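Local coordinates for protein neutral ceramidase (Pseudomonas aeruginosa, PDB 2ZXC) that catalyses the zinc-dependent hydrolysis of the N-acyl bond of ceramides to sphingosine and free fatty acid, and also the reverse synthesis, at residues Q320-A325 with Q369-K374; A444-V449 with S464-P469. One frame throughout, in Å; residues are numbered along the deposited sequence.

Contact 1: Q320-A325 with Q369-K374; sequences QLCTAA and QCQAEK
Cys322 and Cys370 meet through their sulfurs, with SG to SG at 2.7 Å. The pair is assigned as a disulfide, but this separation is too long for an intact S-S bond and too short for two thiols merely packed together, so the state of the bond in this model is doubtful. Cys370 has SG anti to its backbone N (chi1 -171°), which carries the sulfur from the last turn of helix 365-370 across to the loop.

Hydrogen bonding centres on Gln371 and Lys374. The Gln371 chain, bent at chi2 (-73°), lays its amide beside the loop. NE2 gives a weak bond to Thr323 O at 3.2 Å and a second bond to Leu466 O, while OE1 takes Lys374 NZ at 2.6 Å. Lysine is long enough, with a bend at chi3, to bring NZ back to the Gln371 side chain at the start of the type II' turn Gln371-Lys374, and NZ also bonds Ala325 O at 2.7 Å, meeting that carbonyl from above its plane. Thr465 O is a third acceptor.

Carbon atoms pack around the amide nitrogen: Gln371 NE2 rests 3.4 Å from Cys322 CB and 3.7 Å from Ala325 CB. The small methyl of Ala325 suits a place where the flat amide must come close.

With both ends of the amide engaged, its rotation is fixed. The buried ammonium lies among three carbonyl oxygens, whose dipoles would be expected to offset its charge. Polar bonds from Gln371 and Lys374 thus join the loop to the segment after helix 365-370, in addition to the doubtful sulfur link.

Contact 2: A444-V449 with S464-P469; sequences AYASYV and STLYGP. With ZN (zinc ion), chain C; 2ED (N-[(1R,2R,3E)-2-hydroxy-1-(hydroxymethyl)heptadec-3-en-1-yl]acetamide), chain D; FMT (formic acid), chain E.
The zinc site of the ceramidase is backed by this contact, in which Tyr448 packs against Ser464 and Thr465 while its phenol reaches the metal. Tyr448 OH binds the zinc ion at 2.4 Å, alongside His97, His204, Glu411 and a water at 1.9 Å from the metal. It lies 3.1 Å from O2, the amide oxygen of the bound ceramide analogue; this oxygen is at the edge of the Tyr448 ring, near its plane. Arg160 NH2 is also hydrogen-bonded to this hydroxyl.

Behind the ring, Tyr448 N donates to Ser464 O at 3.0 Å (147° at the hydrogen), and Thr465 CA lies 3.0 Å from Tyr448 O in a nearly straight CA-H...O contact (162°). Ser464 CB approaches ring atom CD1 of Tyr448 obliquely, small enough to fit beside it. Leu466 CG lies against Ser447 CB at 3.8 Å, whereas Ser447 OG is hydrogen-bonded to Tyr111 OH. Ala446 CB meets the edge of the Tyr467 ring near OH, itself hydrogen-bonded to Pro390 O. A buried water accepts from Leu466 N at 2.9 Å and lies within bonding distance of the carbonyls of Ala446 and Tyr448, bridging the two segments.

Tyr445, inferred to bind substrate, is hydrogen-bonded through OH to Glu411 OE2. Strand 448-449 runs parallel to strand 411-412, the 464-469 loop links helices 460-463 and 471-488, and Tyr475 of the latter helix packs on Ala446 and Val449.

In the fold
Both segments of contact 1 precede those of contact 2 along the chain, yet the two centres are only 11 Å apart, and all four segments belong to the N-terminal part of the ceramidase. The 464-469 loop joins them: its Thr465 and Leu466 face Tyr448 and Ser447 in contact 2, while their carbonyl oxygens probably accept hydrogen bonds from Lys374 and Gln371 of contact 1. Helix 452-457 also touches both, through Tyr455. Contact 1 lies farther from the centre of the chain, about 28 Å against 18 Å between centres, and its Lys374 side chain is about 9 Å from that of Tyr448 at their nearest atoms. It sits on the far side of the 464-469 loop from zinc-binding Tyr448.

Contact 1: Q320-A325 with Q369-K374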
# COMPACT_ATOMS: atom_id res chain seq x y z
N GLN A 320 25.88 10.54 -14.55
CA GLN A 320 25.27 9.26 -14.86
C GLN A 320 24.92 8.63 -13.52
O GLN A 320 25.71 8.68 -12.58
CB GLN A 320 26.24 8.35 -15.62
CG GLN A 320 26.39 8.73 -17.08
CD GLN A 320 27.20 7.73 -17.88
OE1 GLN A 320 27.26 7.81 -19.11
NE2 GLN A 320 27.83 6.79 -17.19
N LEU A 321 23.72 8.07 -13.44
CA LEU A 321 23.25 7.42 -12.22
C LEU A 321 24.18 6.27 -11.84
O LEU A 321 24.74 5.61 -12.72
CB LEU A 321 21.84 6.88 -12.46
CG LEU A 321 20.66 7.38 -11.63
CD1 LEU A 321 20.80 8.85 -11.31
CD2 LEU A 321 19.38 7.10 -12.41
N CYS A 322 24.36 6.03 -10.55
CA CYS A 322 25.20 4.93 -10.10
C CYS A 322 24.33 3.68 -10.09
O CYS A 322 23.10 3.78 -10.14
CB CYS A 322 25.68 5.14 -8.65
SG CYS A 322 25.98 6.83 -8.08
N THR A 323 24.96 2.51 -10.04
CA THR A 323 24.18 1.28 -9.95
C THR A 323 23.74 1.29 -8.49
O THR A 323 24.38 1.92 -7.66
CB THR A 323 25.04 0.03 -10.23
OG1 THR A 323 26.32 0.18 -9.64
CG2 THR A 323 25.18 -0.18 -11.72
N ALA A 324 22.65 0.59 -8.19
CA ALA A 324 22.09 0.55 -6.84
C ALA A 324 22.99 0.13 -5.69
O ALA A 324 23.78 -0.81 -5.79
CB ALA A 324 20.84 -0.31 -6.85
N ALA A 325 22.86 0.84 -4.57
CA ALA A 325 23.62 0.56 -3.36
C ALA A 325 22.90 1.13 -2.16
O ALA A 325 22.28 2.19 -2.25
CB ALA A 325 25.02 1.16 -3.45
N GLN A 369 32.78 6.21 -5.38
CA GLN A 369 32.74 7.66 -5.51
C GLN A 369 31.51 8.20 -6.20
O GLN A 369 31.09 9.32 -5.91
CB GLN A 369 34.00 8.20 -6.19
CG GLN A 369 34.72 7.27 -7.11
CD GLN A 369 36.21 7.43 -6.97
OE1 GLN A 369 36.78 7.15 -5.91
NE2 GLN A 369 36.87 7.90 -8.03
N CYS A 370 30.92 7.43 -7.10
CA CYS A 370 29.72 7.90 -7.76
C CYS A 370 28.66 8.10 -6.67
O CYS A 370 27.90 9.07 -6.69
CB CYS A 370 29.23 6.87 -8.78
SG CYS A 370 27.89 7.46 -9.84
N GLN A 371 28.65 7.19 -5.70
CA GLN A 371 27.69 7.24 -4.60
C GLN A 371 27.96 8.37 -3.61
O GLN A 371 27.21 8.55 -2.65
CB GLN A 371 27.66 5.90 -3.86
CG GLN A 371 26.92 4.79 -4.62
CD GLN A 371 25.40 4.97 -4.63
OE1 GLN A 371 24.85 5.73 -3.83
NE2 GLN A 371 24.72 4.25 -5.51
N ALA A 372 29.03 9.12 -3.84
CA ALA A 372 29.39 10.26 -3.02
C ALA A 372 29.46 10.02 -1.51
O ALA A 372 30.16 9.12 -1.06
CB ALA A 372 28.44 11.43 -3.32
N GLU A 373 28.74 10.82 -0.74
CA GLU A 373 28.79 10.69 0.72
C GLU A 373 28.25 9.41 1.35
O GLU A 373 28.41 9.20 2.55
CB GLU A 373 28.15 11.91 1.39
CG GLU A 373 26.90 12.44 0.75
CD GLU A 373 27.17 13.27 -0.50
OE1 GLU A 373 27.99 14.21 -0.44
OE2 GLU A 373 26.56 12.98 -1.54
N LYS A 374 27.62 8.54 0.56
CA LYS A 374 27.09 7.30 1.11
C LYS A 374 28.20 6.31 1.48
O LYS A 374 29.17 6.15 0.75
CB LYS A 374 26.15 6.62 0.10
CG LYS A 374 25.59 5.26 0.57
CD LYS A 374 24.79 4.56 -0.52
CE LYS A 374 23.60 5.40 -0.97
NZ LYS A 374 22.97 4.83 -2.20

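Contact 2: A444-V449 with S464-P469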
# COMPACT_ATOMS: atom_id res chain seq x y z
N ALA A 444 6.00 0.36 -9.32
CA ALA A 444 7.16 -0.44 -8.91
C ALA A 444 7.65 0.20 -7.62
O ALA A 444 7.09 1.20 -7.17
CB ALA A 444 8.26 -0.41 -9.97
N TYR A 445 8.68 -0.38 -7.03
CA TYR A 445 9.23 0.17 -5.81
C TYR A 445 10.74 0.11 -5.87
O TYR A 445 11.33 -0.97 -5.95
CB TYR A 445 8.73 -0.61 -4.60
CG TYR A 445 9.27 -0.07 -3.30
CD1 TYR A 445 8.72 1.07 -2.73
CD2 TYR A 445 10.36 -0.67 -2.67
CE1 TYR A 445 9.24 1.61 -1.55
CE2 TYR A 445 10.89 -0.15 -1.50
CZ TYR A 445 10.32 0.99 -0.95
OH TYR A 445 10.86 1.53 0.19
N ALA A 446 11.36 1.29 -5.85
CA ALA A 446 12.82 1.39 -5.90
C ALA A 446 13.34 2.21 -4.73
O ALA A 446 14.15 3.11 -4.89
CB ALA A 446 13.25 2.02 -7.23
N SER A 447 12.85 1.87 -3.54
CA SER A 447 13.26 2.52 -2.31
C SER A 447 13.02 4.01 -2.22
O SER A 447 11.96 4.51 -2.63
CB SER A 447 14.73 2.21 -2.04
OG SER A 447 14.91 0.81 -1.88
N TYR A 448 14.00 4.74 -1.70
CA TYR A 448 13.86 6.17 -1.49
C TYR A 448 14.54 7.14 -2.44
O TYR A 448 15.55 6.84 -3.08
CB TYR A 448 14.32 6.52 -0.07
CG TYR A 448 13.41 5.98 1.01
CD1 TYR A 448 13.45 4.63 1.38
CD2 TYR A 448 12.52 6.82 1.66
CE1 TYR A 448 12.61 4.15 2.40
CE2 TYR A 448 11.69 6.35 2.66
CZ TYR A 448 11.74 5.03 3.03
OH TYR A 448 10.96 4.63 4.07
N VAL A 449 13.95 8.33 -2.52
CA VAL A 449 14.48 9.39 -3.35
C VAL A 449 14.60 10.63 -2.48
O VAL A 449 13.63 11.10 -1.86
CB VAL A 449 13.57 9.70 -4.54
CG1 VAL A 449 14.21 10.80 -5.37
CG2 VAL A 449 13.37 8.45 -5.39
N SER A 464 19.06 5.13 1.64
CA SER A 464 18.27 4.27 0.78
C SER A 464 17.90 4.87 -0.55
O SER A 464 16.93 4.46 -1.19
CB SER A 464 17.02 3.81 1.52
OG SER A 464 17.39 2.92 2.55
N THR A 465 18.67 5.86 -0.98
CA THR A 465 18.46 6.48 -2.28
C THR A 465 19.48 5.72 -3.13
O THR A 465 20.64 6.10 -3.25
CB THR A 465 18.75 7.99 -2.24
OG1 THR A 465 17.75 8.62 -1.42
CG2 THR A 465 18.71 8.59 -3.63
N LEU A 466 19.00 4.60 -3.66
CA LEU A 466 19.76 3.63 -4.44
C LEU A 466 20.75 4.06 -5.50
O LEU A 466 21.90 3.60 -5.51
CB LEU A 466 18.80 2.63 -5.10
CG LEU A 466 17.82 1.85 -4.23
CD1 LEU A 466 17.03 0.87 -5.10
CD2 LEU A 466 18.58 1.09 -3.14
N TYR A 467 20.33 4.93 -6.40
CA TYR A 467 21.17 5.31 -7.52
C TYR A 467 22.12 6.49 -7.39
O TYR A 467 22.56 7.04 -8.39
CB TYR A 467 20.27 5.46 -8.74
CG TYR A 467 19.28 4.31 -8.85
CD1 TYR A 467 19.69 3.05 -9.26
CD2 TYR A 467 17.95 4.48 -8.47
CE1 TYR A 467 18.79 1.97 -9.29
CE2 TYR A 467 17.06 3.42 -8.49
CZ TYR A 467 17.48 2.17 -8.89
OH TYR A 467 16.58 1.12 -8.88
N GLY A 468 22.45 6.86 -6.16
CA GLY A 468 23.38 7.96 -5.97
C GLY A 468 22.76 9.31 -5.68
O GLY A 468 21.53 9.45 -5.69
N PRO A 469 23.59 10.33 -5.44
CA PRO A 469 23.17 11.70 -5.13
C PRO A 469 22.26 12.37 -6.15
O PRO A 469 21.49 13.28 -5.81
CB PRO A 469 24.50 12.44 -4.96
CG PRO A 469 25.39 11.73 -5.95
CD PRO A 469 25.05 10.28 -5.66
ZN ZN C . 8.62 4.13 3.63
O2 2ED D . 11.12 2.56 6.40
O3 2ED D . 12.11 -0.88 9.26
O1 2ED D . 13.60 3.16 8.46
C1 2ED D . 11.91 1.47 8.79
C2 2ED D . 12.80 2.52 9.45
C3 2ED D . 13.69 1.85 10.47
C4 2ED D . 14.91 2.33 10.70
C5 2ED D . 15.40 3.54 9.95
C6 2ED D . 16.83 3.84 10.34
C18 2ED D . 10.35 2.65 7.35
C19 2ED D . 9.02 3.32 7.23
N 2ED D . 10.65 2.15 8.55
C 2ED D . 11.57 0.35 9.76
C FMT E . 10.31 -3.86 -7.23
O1 FMT E . 9.51 -3.10 -7.84
O2 FMT E . 10.21 -5.11 -7.20
O HOH W 1 16.24 4.79 -4.57
O HOH W 2 8.89 2.62 4.80